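Local coordinates for protein hemoglobin subunit beta (Isurus oxyrinchus, PDB 3MKB) that carries oxygen on a haem group as the beta subunit of the shark's tetrameric haemoglobin, at the interface of chains B and A. Sequence-based numbering; all coordinates share one arbitrary frame. Chains: chain A, Hemoglobin subunit beta; chain B, Hemoglobin subunit alpha.

The interface of chains B and A. Residues chain B 140; chain A 34-37.
B:Arg140, the C-terminal residue of the alpha subunit, reaches over to the beta subunit and hydrogen-bonds the main-chain carbonyl of A:Val34, the last residue of helix 20-34. The guanidinium nitrogen NH2 of B:Arg140 donates to O of A:Val34 at 2.8 Å, with 158° at the hydrogen. The acceptor lies close to the guanidinium plane, while the donor sits 33° out of the carbonyl plane, so the bond is straight at the arginine and tilted at the carbonyl. Lying at a helix C-terminus, this oxygen is likely to carry extra negative character, which would favour a cationic partner.

The apolar contact is with A:Pro36, whose CG lies 3.9 Å from CB of B:Arg140. With CG between the backbone N and the carbonyl carbon (chi1 57°) and the chain extended from there to NE, the stem starts beside this proline and runs back to the carbonyl of A:Val34.

At the far end, NH2 of B:Arg140 is raised above the plane of the A:Phe35 ring, just outside its CD2-CE2 rim and 3.7 Å from CE2. On the same side, CG1 of A:Val34 sits over the ring centre, 3.6 Å above the plane, and packs snugly at 3.2 Å from NH2 of B:Arg140. A methionine in place of B:Arg140 might still touch the proline, but would probably leave the A:Val34 carbonyl without its charged donor and the alpha C-terminus freer to move.

This small patch joins the alpha C-terminus to the junction of the B and C helices of beta, a contact of the alpha1-beta2 type. Because haemoglobin C-termini commonly shift with quaternary state, the link may steady one arrangement of the tetramer; the contact alone does not show which.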
loop_
_atom_site.group_PDB
_atom_site.type_symbol
_atom_site.label_atom_id
_atom_site.label_comp_id
_atom_site.label_asym_id
_atom_site.label_seq_id
_atom_site.Cartn_x
_atom_site.Cartn_y
_atom_site.Cartn_z
ATOM N N ARG B 140 -15.324 -3.699 9.759
ATOM C CA ARG B 140 -15.613 -2.669 10.779
ATOM C C ARG B 140 -16.833 -1.820 10.494
ATOM O O ARG B 140 -17.407 -1.877 9.437
ATOM C CB ARG B 140 -14.416 -1.735 10.965
ATOM C CG ARG B 140 -13.950 -1.036 9.696
ATOM C CD ARG B 140 -12.708 -0.177 9.983
ATOM N NE ARG B 140 -12.387 0.661 8.842
ATOM C CZ ARG B 140 -11.442 1.592 8.825
ATOM N NH1 ARG B 140 -11.236 2.268 7.713
ATOM N NH2 ARG B 140 -10.703 1.851 9.912
ATOM N N VAL A 34 -10.395 1.032 15.612
ATOM C CA VAL A 34 -10.325 1.470 14.220
ATOM C C VAL A 34 -9.988 0.303 13.305
ATOM O O VAL A 34 -10.491 0.236 12.172
ATOM C CB VAL A 34 -9.304 2.652 14.025
ATOM C CG1 VAL A 34 -9.248 3.131 12.521
ATOM C CG2 VAL A 34 -9.580 3.842 15.020
ATOM N N PHE A 35 -9.126 -0.610 13.784
ATOM C CA PHE A 35 -8.681 -1.772 13.029
ATOM C C PHE A 35 -8.939 -3.126 13.745
ATOM O O PHE A 35 -7.988 -3.880 14.115
ATOM C CB PHE A 35 -7.187 -1.624 12.680
ATOM C CG PHE A 35 -6.852 -0.302 12.036
ATOM C CD1 PHE A 35 -6.062 0.620 12.708
ATOM C CD2 PHE A 35 -7.330 0.026 10.737
ATOM C CE1 PHE A 35 -5.745 1.884 12.080
ATOM C CE2 PHE A 35 -7.023 1.256 10.118
ATOM C CZ PHE A 35 -6.227 2.190 10.802
ATOM N N PRO A 36 -10.222 -3.487 13.905
ATOM C CA PRO A 36 -10.620 -4.603 14.800
ATOM C C PRO A 36 -9.829 -5.909 14.611
ATOM O O PRO A 36 -9.582 -6.669 15.584
ATOM C CB PRO A 36 -12.079 -4.816 14.437
ATOM C CG PRO A 36 -12.535 -3.412 13.968
ATOM C CD PRO A 36 -11.372 -2.856 13.235
ATOM N N TRP A 37 -9.421 -6.185 13.376
ATOM C CA TRP A 37 -8.694 -7.409 13.102
ATOM C C TRP A 37 -7.387 -7.575 13.916
ATOM O O TRP A 37 -6.924 -8.701 14.200
ATOM C CB TRP A 37 -8.513 -7.573 11.582
ATOM C CG TRP A 37 -7.759 -6.444 10.843
ATOM C CD1 TRP A 37 -6.400 -6.387 10.599
ATOM C CD2 TRP A 37 -8.322 -5.239 10.268
ATOM N NE1 TRP A 37 -6.099 -5.237 9.905
ATOM C CE2 TRP A 37 -7.260 -4.525 9.675
ATOM C CE3 TRP A 37 -9.627 -4.724 10.168
ATOM C CZ2 TRP A 37 -7.458 -3.313 8.998
ATOM C CZ3 TRP A 37 -9.837 -3.512 9.495
ATOM C CH2 TRP A 37 -8.739 -2.820 8.911
#